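Side-chain contacts in cryptochrome DASH, chloroplastic/mitochondrial (Arabidopsis thaliana, PDB 2J4D), which repairs cyclobutane pyrimidine dimers in single-stranded DNA, binds DNA without sequence specificity and may act as a photoreceptor, carrying FAD and a folate antenna: residues His5-Leu10 with Ser289-Phe294; Leu102-Lys107 with Gly251-Val256. All blocks are in the same frame, centred on the assembly; numbering follows the deposited sequence.

Overall arrangement
Both interactions are buried, and their centres lie about 11 Å apart. Interaction 1 is the nearer to the centre of the chain and is mainly apolar: an indole from a helix that also binds FAD packs against the end of an N-terminal strand. Interaction 2 is polar: a carboxylate of helix 92-111 holds the first turn of helix 252-265, outside the known cofactor sites. The two share neighbours. Helix 252-265 also touches Val7 and Pro8, and helix 92-111 also packs on Trp291 and Pro290. They meet directly, with Trp291 CD1 3.1 Å from Gly251 O. Both segments of interaction 2 fall, in sequence, between those of interaction 1.

Interaction 1. Residues His5-Leu10 with Ser289-Phe294; sequences HRVPAL and SPWLAF. With FAD (flavin-adenine dinucleotide), chain C.
Val7, the last residue of strand 4-7, and Pro8 just after it meet Trp291 on the short helix 289-293 that borders the FAD pocket. Strand 4-7 runs parallel to strand 245-248 in a small two-stranded sheet. The contact joins this N-terminal segment to the helix that binds FAD.

The six-membered end of the indole does the touching. Val7 O lies at its edge, near the ring plane, 3.4 Å from Trp291 CH2. No hydrogen bond crosses between the segments. Val7 CG1, anti to its own N (chi1 -175°), packs on the same ring atom, with CG1 3.9 Å from Trp291 CH2. Pro8 follows a cis peptide bond and approaches obliquely, its CD 3.8 Å from Trp291 CZ2. With CG anti to its carbonyl carbon (chi1 -69°), Trp291 extends its six-membered ring toward the strand end. Phe97 meets the indole edge-to-face.

The same helix serves the cofactor through other residues. Ser289 N donates to FAD O1P at 3.1 Å with an angle of 153°. Ser289 OG is hydrogen-bonded to Asp422, and the Ser289 CB lies 3.3 Å from FAD C5'. Leu292 CD1 packs 3.3 Å from the ribose hydroxyl O2B of FAD.

With an alanine in place of Trp291, Val7 and Pro8 would probably lose their apolar partner on this helix, and a gap would open between strand end and helix. The chemistry implies a division of labour within one turn. The backbone N of Ser289 binds the phosphate, while the side chains of Ser289 and Leu292 pack on the cofactor. The tryptophan meets the strand end mainly by apolar packing, with NE1 turned to a weak hydrogen bond with Val249 O.

Interaction 2. Residues Leu102-Lys107 with Gly251-Val256; sequences LVDLRK and GESAGV
Asp104 of helix 92-111 points its carboxylate at Gly251, Glu252 and Ser253, where helix 252-265 begins. The tight part of the contact is this one side chain against one helix turn. The backbones come close, with Asp104 CA 5.3 Å from Gly251 CA.

Both carboxylate oxygens are used. Asp104 OD2 accepts from Ser253 N at 2.8 Å, and the bond is almost straight at 173°. The N-H meets OD2 on the syn side but 34° out of the carboxylate plane. Asp104 OD1 accepts from Ser253 OG at 2.7 Å through its syn lone pair. The two bonds to a single residue fix the rotation of the carboxylate. Asp104 CG lies anti to its backbone N (chi1 -173°), which carries the group straight across to the neighbouring helix. Asp104 OD2 also lies 2.9 Å from Glu252 N, but the angle is too poor for a hydrogen bond.

Gly251 sits at the N-cap position and allows the close approach. A CB there would lie 2.8 Å from Asp104 CB, a clash, and would also press on the carbonyl of the preceding residue.

Glu252 turns its own carboxylate elsewhere, to the backbone N atoms of Val52 and Leu53. The looser side of helix 92-111 holds the partly exposed Lys107 and Arg106. Lys107 NZ forms a salt bridge with Asp16, and Arg106 binds the carbonyls of Leu116 and Gly227.

The positive end of the helix dipole is likely to stabilise the buried charge of Asp104. This is helix N-terminus recognition by an aspartate from another helix: its carboxylate accepts a first-turn backbone N-H, with Gly251 at the N-cap. It ties a helix of the photolyase alpha/beta domain to helix 252-265.

Interaction 1. Residues His5-Leu10 with Ser289-Phe294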
ATOM      1  N   HIS A   5      -3.084  -2.525 -19.558  1.00 42.21           N
ATOM      2  CA  HIS A   5      -1.800  -3.179 -19.389  1.00 38.43           C
ATOM      3  C   HIS A   5      -1.819  -3.866 -18.035  1.00 33.58           C
ATOM      4  O   HIS A   5      -1.895  -3.202 -17.004  1.00 31.71           O
ATOM      5  CB  HIS A   5      -0.694  -2.132 -19.434  1.00 43.04           C
ATOM      6  CG  HIS A   5      -0.857  -1.146 -20.546  1.00 51.16           C
ATOM      7  ND1 HIS A   5      -0.720   0.215 -20.365  1.00 53.67           N
ATOM      8  CD2 HIS A   5      -1.180  -1.321 -21.850  1.00 52.39           C
ATOM      9  CE1 HIS A   5      -0.953   0.834 -21.508  1.00 56.69           C
ATOM     10  NE2 HIS A   5      -1.235  -0.074 -22.425  1.00 56.71           N
ATOM     11  N   ARG A   6      -1.791  -5.195 -18.044  1.00 30.10           N
ATOM     12  CA  ARG A   6      -1.780  -5.959 -16.802  1.00 27.64           C
ATOM     13  C   ARG A   6      -0.458  -5.710 -16.088  1.00 26.39           C
ATOM     14  O   ARG A   6       0.592  -5.674 -16.724  1.00 22.47           O
ATOM     15  CB  ARG A   6      -1.877  -7.462 -17.077  1.00 28.50           C
ATOM     16  CG  ARG A   6      -3.273  -8.030 -17.228  1.00 36.61           C
ATOM     17  CD  ARG A   6      -3.218  -9.555 -17.099  1.00 40.66           C
ATOM     18  NE  ARG A   6      -4.191 -10.060 -16.130  1.00 46.54           N
ATOM     19  CZ  ARG A   6      -3.987 -11.113 -15.343  1.00 47.14           C
ATOM     20  NH1 ARG A   6      -2.841 -11.778 -15.404  1.00 48.88           N
ATOM     21  NH2 ARG A   6      -4.926 -11.502 -14.487  1.00 48.66           N
ATOM     22  N   VAL A   7      -0.503  -5.530 -14.773  1.00 24.08           N
ATOM     23  CA  VAL A   7       0.727  -5.355 -14.005  1.00 19.88           C
ATOM     24  C   VAL A   7       0.648  -6.408 -12.916  1.00 19.78           C
ATOM     25  O   VAL A   7      -0.257  -6.369 -12.083  1.00 19.02           O
ATOM     26  CB  VAL A   7       0.830  -3.969 -13.336  1.00 19.31           C
ATOM     27  CG1 VAL A   7       2.213  -3.823 -12.649  1.00 16.60           C
ATOM     28  CG2 VAL A   7       0.636  -2.871 -14.365  1.00 19.01           C
ATOM     29  N   PRO A   8       1.547  -7.404 -12.945  1.00 19.80           N
ATOM     30  CA  PRO A   8       2.622  -7.605 -13.930  1.00 19.88           C
ATOM     31  C   PRO A   8       2.006  -8.050 -15.259  1.00 23.91           C
ATOM     32  O   PRO A   8       0.846  -8.463 -15.296  1.00 20.60           O
ATOM     33  CB  PRO A   8       3.465  -8.703 -13.297  1.00 18.93           C
ATOM     34  CG  PRO A   8       2.430  -9.537 -12.578  1.00 17.70           C
ATOM     35  CD  PRO A   8       1.539  -8.485 -11.942  1.00 20.58           C
ATOM     36  N   ALA A   9       2.773  -7.976 -16.341  1.00 25.51           N
ATOM     37  CA  ALA A   9       2.251  -8.364 -17.653  1.00 28.67           C
ATOM     38  C   ALA A   9       2.387  -9.863 -17.921  1.00 31.46           C
ATOM     39  O   ALA A   9       1.955 -10.361 -18.961  1.00 34.74           O
ATOM     40  CB  ALA A   9       2.956  -7.563 -18.754  1.00 27.82           C
ATOM     41  N   LEU A  10       2.968 -10.581 -16.970  1.00 31.37           N
ATOM     42  CA  LEU A  10       3.176 -12.019 -17.096  1.00 31.47           C
ATOM     43  C   LEU A  10       1.891 -12.824 -17.298  1.00 33.08           C
ATOM     44  O   LEU A  10       0.815 -12.430 -16.848  1.00 31.61           O
ATOM     45  CB  LEU A  10       3.884 -12.547 -15.847  1.00 31.43           C
ATOM     46  CG  LEU A  10       5.173 -11.843 -15.417  1.00 30.34           C
ATOM     47  CD1 LEU A  10       5.649 -12.436 -14.100  1.00 30.45           C
ATOM     48  CD2 LEU A  10       6.241 -12.001 -16.491  1.00 28.86           C
ATOM     49  N   SER A 289       4.003  -0.585  -5.052  1.00 15.39           N
ATOM     50  CA  SER A 289       3.143  -0.074  -3.990  1.00 16.19           C
ATOM     51  C   SER A 289       1.857  -0.792  -3.593  1.00 15.66           C
ATOM     52  O   SER A 289       1.596  -0.957  -2.401  1.00 16.23           O
ATOM     53  CB  SER A 289       2.850   1.410  -4.224  1.00 17.85           C
ATOM     54  OG  SER A 289       2.090   1.611  -5.400  1.00 19.45           O
ATOM     55  N   PRO A 290       1.034  -1.235  -4.561  1.00 14.43           N
ATOM     56  CA  PRO A 290      -0.188  -1.915  -4.119  1.00 14.85           C
ATOM     57  C   PRO A 290       0.092  -3.211  -3.360  1.00 15.55           C
ATOM     58  O   PRO A 290      -0.593  -3.523  -2.385  1.00 14.09           O
ATOM     59  CB  PRO A 290      -0.955  -2.160  -5.428  1.00 16.34           C
ATOM     60  CG  PRO A 290      -0.432  -1.078  -6.354  1.00 20.43           C
ATOM     61  CD  PRO A 290       1.052  -1.086  -6.026  1.00 17.08           C
ATOM     62  N   TRP A 291       1.086  -3.974  -3.811  1.00 14.35           N
ATOM     63  CA  TRP A 291       1.417  -5.231  -3.135  1.00 15.20           C
ATOM     64  C   TRP A 291       2.062  -4.978  -1.781  1.00 15.39           C
ATOM     65  O   TRP A 291       1.888  -5.761  -0.840  1.00 15.55           O
ATOM     66  CB  TRP A 291       2.327  -6.081  -4.023  1.00 15.85           C
ATOM     67  CG  TRP A 291       1.597  -6.592  -5.224  1.00 17.72           C
ATOM     68  CD1 TRP A 291       0.688  -7.618  -5.268  1.00 18.19           C
ATOM     69  CD2 TRP A 291       1.696  -6.086  -6.549  1.00 18.91           C
ATOM     70  NE1 TRP A 291       0.220  -7.781  -6.554  1.00 16.01           N
ATOM     71  CE2 TRP A 291       0.824  -6.853  -7.359  1.00 17.78           C
ATOM     72  CE3 TRP A 291       2.440  -5.053  -7.141  1.00 16.88           C
ATOM     73  CZ2 TRP A 291       0.679  -6.619  -8.732  1.00 18.61           C
ATOM     74  CZ3 TRP A 291       2.293  -4.826  -8.508  1.00 16.51           C
ATOM     75  CH2 TRP A 291       1.422  -5.606  -9.284  1.00 20.02           C
ATOM     76  N   LEU A 292       2.801  -3.882  -1.668  1.00 14.44           N
ATOM     77  CA  LEU A 292       3.412  -3.544  -0.388  1.00 15.61           C
ATOM     78  C   LEU A 292       2.325  -3.116   0.595  1.00 18.12           C
ATOM     79  O   LEU A 292       2.354  -3.498   1.769  1.00 15.04           O
ATOM     80  CB  LEU A 292       4.440  -2.415  -0.554  1.00 15.91           C
ATOM     81  CG  LEU A 292       5.792  -2.876  -1.116  1.00 15.51           C
ATOM     82  CD1 LEU A 292       6.614  -1.685  -1.570  1.00 17.87           C
ATOM     83  CD2 LEU A 292       6.529  -3.679  -0.033  1.00 19.44           C
ATOM     84  N   ALA A 293       1.355  -2.341   0.118  1.00 13.42           N
ATOM     85  CA  ALA A 293       0.271  -1.858   0.980  1.00 16.19           C
ATOM     86  C   ALA A 293      -0.530  -3.005   1.590  1.00 15.45           C
ATOM     87  O   ALA A 293      -0.896  -2.971   2.767  1.00 15.96           O
ATOM     88  CB  ALA A 293      -0.653  -0.930   0.189  1.00 12.93           C
ATOM     89  N   PHE A 294      -0.802  -4.027   0.794  1.00 15.26           N
ATOM     90  CA  PHE A 294      -1.544  -5.176   1.289  1.00 17.41           C
ATOM     91  C   PHE A 294      -0.652  -6.221   1.949  1.00 16.79           C
ATOM     92  O   PHE A 294      -1.142  -7.230   2.470  1.00 15.36           O
ATOM     93  CB  PHE A 294      -2.337  -5.809   0.150  1.00 18.83           C
ATOM     94  CG  PHE A 294      -3.664  -5.155  -0.081  1.00 18.63           C
ATOM     95  CD1 PHE A 294      -4.770  -5.527   0.678  1.00 19.07           C
ATOM     96  CD2 PHE A 294      -3.800  -4.144  -1.026  1.00 16.97           C
ATOM     97  CE1 PHE A 294      -5.998  -4.899   0.500  1.00 19.36           C
ATOM     98  CE2 PHE A 294      -5.021  -3.506  -1.216  1.00 19.58           C
ATOM     99  CZ  PHE A 294      -6.125  -3.883  -0.452  1.00 18.51           C
TER
HETATM  100  PA  FAD C1498       8.571   3.711  -6.717  1.00 21.50           P
HETATM  101  O1A FAD C1498       8.862   2.511  -7.527  1.00 18.10           O
HETATM  102  O2A FAD C1498       9.126   5.025  -7.119  1.00 19.34           O
HETATM  103  O5B FAD C1498       9.018   3.463  -5.191  1.00 19.70           O
HETATM  104  C5B FAD C1498       9.203   2.122  -4.686  1.00 16.55           C
HETATM  105  C4B FAD C1498       8.454   2.005  -3.355  1.00 18.02           C
HETATM  106  O4B FAD C1498       8.971   2.985  -2.457  1.00 17.38           O
HETATM  107  C3B FAD C1498       6.955   2.274  -3.431  1.00 18.62           C
HETATM  108  O3B FAD C1498       6.221   1.156  -3.902  1.00 18.28           O
HETATM  109  C2B FAD C1498       6.663   2.674  -2.017  1.00 20.21           C
HETATM  110  O2B FAD C1498       6.372   1.607  -1.142  1.00 20.32           O
HETATM  111  C1B FAD C1498       7.913   3.477  -1.618  1.00 17.78           C
HETATM  112  N9A FAD C1498       7.811   4.940  -1.803  1.00 18.60           N
HETATM  113  C8A FAD C1498       8.257   5.692  -2.872  1.00 20.77           C
HETATM  114  N7A FAD C1498       8.016   6.987  -2.721  1.00 22.73           N
HETATM  115  C5A FAD C1498       7.390   7.087  -1.498  1.00 19.35           C
HETATM  116  C6A FAD C1498       6.880   8.196  -0.782  1.00 19.58           C
HETATM  117  N6A FAD C1498       6.946   9.454  -1.197  1.00 19.70           N
HETATM  118  N1A FAD C1498       6.288   7.942   0.444  1.00 16.00           N
HETATM  119  C2A FAD C1498       6.197   6.654   0.914  1.00 19.84           C
HETATM  120  N3A FAD C1498       6.663   5.551   0.280  1.00 18.69           N
HETATM  121  C4A FAD C1498       7.238   5.818  -0.925  1.00 20.89           C
HETATM  122  N1  FAD C1498       2.341   5.569  -1.268  1.00 15.24           N
HETATM  123  C2  FAD C1498       1.696   4.474  -0.733  1.00 18.86           C
HETATM  124  O2  FAD C1498       2.254   3.396  -0.645  1.00 17.70           O
HETATM  125  N3  FAD C1498       0.373   4.631  -0.292  1.00 17.27           N
HETATM  126  C4  FAD C1498      -0.335   5.828  -0.362  1.00 19.67           C
HETATM  127  O4  FAD C1498      -1.510   5.902   0.044  1.00 17.11           O
HETATM  128  C4X FAD C1498       0.333   6.948  -0.913  1.00 17.71           C
HETATM  129  N5  FAD C1498      -0.302   8.194  -1.026  1.00 21.02           N
HETATM  130  C5X FAD C1498       0.400   9.319  -1.464  1.00 19.35           C
HETATM  131  C6  FAD C1498      -0.202  10.584  -1.460  1.00 19.23           C
HETATM  132  C7  FAD C1498       0.478  11.744  -1.898  1.00 16.32           C
HETATM  133  C7M FAD C1498      -0.227  13.078  -1.864  1.00 18.46           C
HETATM  134  C8  FAD C1498       1.836  11.606  -2.363  1.00 19.40           C
HETATM  135  C8M FAD C1498       2.647  12.795  -2.854  1.00 16.65           C
HETATM  136  C9  FAD C1498       2.452  10.339  -2.371  1.00 16.87           C
HETATM  137  C9A FAD C1498       1.757   9.175  -1.926  1.00 18.68           C
HETATM  138  N10 FAD C1498       2.355   7.880  -1.926  1.00 18.73           N
HETATM  139  C10 FAD C1498       1.677   6.778  -1.359  1.00 17.85           C
HETATM  140  C1' FAD C1498       3.830   7.735  -2.149  1.00 18.25           C
HETATM  141  C2' FAD C1498       4.292   7.460  -3.595  1.00 17.63           C
HETATM  142  O2' FAD C1498       3.711   8.410  -4.471  1.00 21.08           O
HETATM  143  C3' FAD C1498       3.876   6.051  -4.013  1.00 20.13           C
HETATM  144  O3' FAD C1498       4.397   5.073  -3.092  1.00 21.00           O
HETATM  145  C4' FAD C1498       4.373   5.623  -5.405  1.00 18.54           C
HETATM  146  O4' FAD C1498       3.833   6.482  -6.412  1.00 16.72           O
HETATM  147  C5' FAD C1498       3.941   4.186  -5.665  1.00 19.82           C
HETATM  148  O5' FAD C1498       4.413   3.757  -6.944  1.00 19.80           O
HETATM  149  P   FAD C1498       5.742   2.949  -7.208  1.00 21.02           P
HETATM  150  O1P FAD C1498       5.585   1.693  -6.457  1.00 18.41           O
HETATM  151  O2P FAD C1498       5.919   2.782  -8.676  1.00 21.40           O
HETATM  152  O3P FAD C1498       6.964   3.852  -6.748  1.00 18.92           O

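Interaction 2. Residues Leu102-Lys107 with Gly251-Val256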
ATOM      1  N   LEU A 102      -6.967 -12.173  -1.473  1.00 17.48           N
ATOM      2  CA  LEU A 102      -7.484 -13.232  -0.611  1.00 19.18           C
ATOM      3  C   LEU A 102      -7.524 -14.573  -1.334  1.00 20.03           C
ATOM      4  O   LEU A 102      -7.155 -15.591  -0.762  1.00 17.15           O
ATOM      5  CB  LEU A 102      -8.877 -12.866  -0.095  1.00 16.63           C
ATOM      6  CG  LEU A 102      -8.917 -11.612   0.792  1.00 19.55           C
ATOM      7  CD1 LEU A 102     -10.363 -11.325   1.185  1.00 18.96           C
ATOM      8  CD2 LEU A 102      -8.049 -11.809   2.048  1.00 18.29           C
ATOM      9  N   VAL A 103      -7.974 -14.572  -2.586  1.00 20.60           N
ATOM     10  CA  VAL A 103      -8.022 -15.810  -3.363  1.00 20.92           C
ATOM     11  C   VAL A 103      -6.619 -16.407  -3.433  1.00 21.70           C
ATOM     12  O   VAL A 103      -6.427 -17.603  -3.195  1.00 20.41           O
ATOM     13  CB  VAL A 103      -8.523 -15.558  -4.810  1.00 23.84           C
ATOM     14  CG1 VAL A 103      -8.298 -16.804  -5.677  1.00 25.50           C
ATOM     15  CG2 VAL A 103     -10.000 -15.201  -4.793  1.00 22.62           C
ATOM     16  N   ASP A 104      -5.638 -15.563  -3.742  1.00 18.91           N
ATOM     17  CA  ASP A 104      -4.256 -16.010  -3.873  1.00 20.47           C
ATOM     18  C   ASP A 104      -3.648 -16.494  -2.553  1.00 20.24           C
ATOM     19  O   ASP A 104      -2.891 -17.474  -2.535  1.00 20.64           O
ATOM     20  CB  ASP A 104      -3.405 -14.879  -4.466  1.00 19.37           C
ATOM     21  CG  ASP A 104      -1.988 -15.317  -4.802  1.00 28.53           C
ATOM     22  OD1 ASP A 104      -1.824 -16.191  -5.682  1.00 24.31           O
ATOM     23  OD2 ASP A 104      -1.038 -14.784  -4.187  1.00 23.97           O
ATOM     24  N   LEU A 105      -3.966 -15.813  -1.454  1.00 17.42           N
ATOM     25  CA  LEU A 105      -3.436 -16.219  -0.153  1.00 18.04           C
ATOM     26  C   LEU A 105      -3.955 -17.612   0.203  1.00 19.74           C
ATOM     27  O   LEU A 105      -3.196 -18.469   0.648  1.00 18.22           O
ATOM     28  CB  LEU A 105      -3.842 -15.217   0.941  1.00 18.84           C
ATOM     29  CG  LEU A 105      -3.436 -15.582   2.379  1.00 18.18           C
ATOM     30  CD1 LEU A 105      -1.921 -15.800   2.480  1.00 18.57           C
ATOM     31  CD2 LEU A 105      -3.866 -14.452   3.321  1.00 18.43           C
ATOM     32  N   ARG A 106      -5.249 -17.839   0.021  1.00 18.74           N
ATOM     33  CA  ARG A 106      -5.800 -19.159   0.313  1.00 19.66           C
ATOM     34  C   ARG A 106      -5.058 -20.201  -0.530  1.00 19.25           C
ATOM     35  O   ARG A 106      -4.659 -21.245  -0.034  1.00 22.64           O
ATOM     36  CB  ARG A 106      -7.299 -19.195  -0.000  1.00 17.72           C
ATOM     37  CG  ARG A 106      -7.886 -20.607  -0.106  1.00 22.07           C
ATOM     38  CD  ARG A 106      -9.406 -20.566  -0.217  1.00 22.32           C
ATOM     39  NE  ARG A 106     -10.026 -20.368   1.092  1.00 25.17           N
ATOM     40  CZ  ARG A 106     -11.301 -20.039   1.287  1.00 26.70           C
ATOM     41  NH1 ARG A 106     -12.119 -19.856   0.254  1.00 22.82           N
ATOM     42  NH2 ARG A 106     -11.765 -19.910   2.524  1.00 27.60           N
ATOM     43  N   LYS A 107      -4.873 -19.907  -1.810  1.00 22.61           N
ATOM     44  CA  LYS A 107      -4.181 -20.830  -2.699  1.00 23.37           C
ATOM     45  C   LYS A 107      -2.767 -21.142  -2.213  1.00 23.51           C
ATOM     46  O   LYS A 107      -2.359 -22.304  -2.164  1.00 22.23           O
ATOM     47  CB  LYS A 107      -4.135 -20.244  -4.109  1.00 26.86           C
ATOM     48  CG  LYS A 107      -3.246 -20.993  -5.084  1.00 35.86           C
ATOM     49  CD  LYS A 107      -3.345 -20.376  -6.471  1.00 41.92           C
ATOM     50  CE  LYS A 107      -1.983 -20.303  -7.156  1.00 45.39           C
ATOM     51  NZ  LYS A 107      -2.087 -19.715  -8.525  1.00 46.62           N
ATOM     52  N   GLY A 251      -2.618 -10.067  -5.109  1.00 19.26           N
ATOM     53  CA  GLY A 251      -1.986 -11.288  -4.645  1.00 17.99           C
ATOM     54  C   GLY A 251      -0.473 -11.358  -4.581  1.00 19.36           C
ATOM     55  O   GLY A 251       0.241 -10.705  -5.338  1.00 18.56           O
ATOM     56  N   GLU A 252       0.007 -12.178  -3.652  1.00 18.17           N
ATOM     57  CA  GLU A 252       1.434 -12.406  -3.477  1.00 20.18           C
ATOM     58  C   GLU A 252       2.057 -12.980  -4.757  1.00 20.42           C
ATOM     59  O   GLU A 252       3.147 -12.571  -5.156  1.00 18.84           O
ATOM     60  CB  GLU A 252       1.659 -13.371  -2.311  1.00 18.00           C
ATOM     61  CG  GLU A 252       3.069 -13.954  -2.220  1.00 17.82           C
ATOM     62  CD  GLU A 252       3.303 -14.720  -0.915  1.00 22.09           C
ATOM     63  OE1 GLU A 252       2.350 -15.340  -0.396  1.00 20.70           O
ATOM     64  OE2 GLU A 252       4.444 -14.712  -0.413  1.00 20.95           O
ATOM     65  N   SER A 253       1.377 -13.926  -5.400  1.00 19.44           N
ATOM     66  CA  SER A 253       1.916 -14.517  -6.624  1.00 21.42           C
ATOM     67  C   SER A 253       2.196 -13.444  -7.668  1.00 20.91           C
ATOM     68  O   SER A 253       3.285 -13.389  -8.235  1.00 20.15           O
ATOM     69  CB  SER A 253       0.946 -15.547  -7.196  1.00 21.48           C
ATOM     70  OG  SER A 253       0.753 -16.601  -6.271  1.00 21.71           O
ATOM     71  N   ALA A 254       1.209 -12.588  -7.913  1.00 19.28           N
ATOM     72  CA  ALA A 254       1.370 -11.520  -8.884  1.00 20.68           C
ATOM     73  C   ALA A 254       2.419 -10.527  -8.398  1.00 19.69           C
ATOM     74  O   ALA A 254       3.191  -9.982  -9.189  1.00 19.39           O
ATOM     75  CB  ALA A 254       0.028 -10.811  -9.118  1.00 19.29           C
ATOM     76  N   GLY A 255       2.457 -10.300  -7.090  1.00 19.61           N
ATOM     77  CA  GLY A 255       3.429  -9.370  -6.550  1.00 18.97           C
ATOM     78  C   GLY A 255       4.868  -9.795  -6.771  1.00 18.51           C
ATOM     79  O   GLY A 255       5.688  -9.000  -7.231  1.00 17.77           O
ATOM     80  N   VAL A 256       5.207 -11.033  -6.429  1.00 17.48           N
ATOM     81  CA  VAL A 256       6.583 -11.459  -6.646  1.00 20.49           C
ATOM     82  C   VAL A 256       6.828 -11.541  -8.152  1.00 19.99           C
ATOM     83  O   VAL A 256       7.960 -11.426  -8.615  1.00 20.38           O
ATOM     84  CB  VAL A 256       6.895 -12.814  -5.958  1.00 18.75           C
ATOM     85  CG1 VAL A 256       6.598 -12.702  -4.456  1.00 17.72           C
ATOM     86  CG2 VAL A 256       6.103 -13.928  -6.589  1.00 17.85           C
TER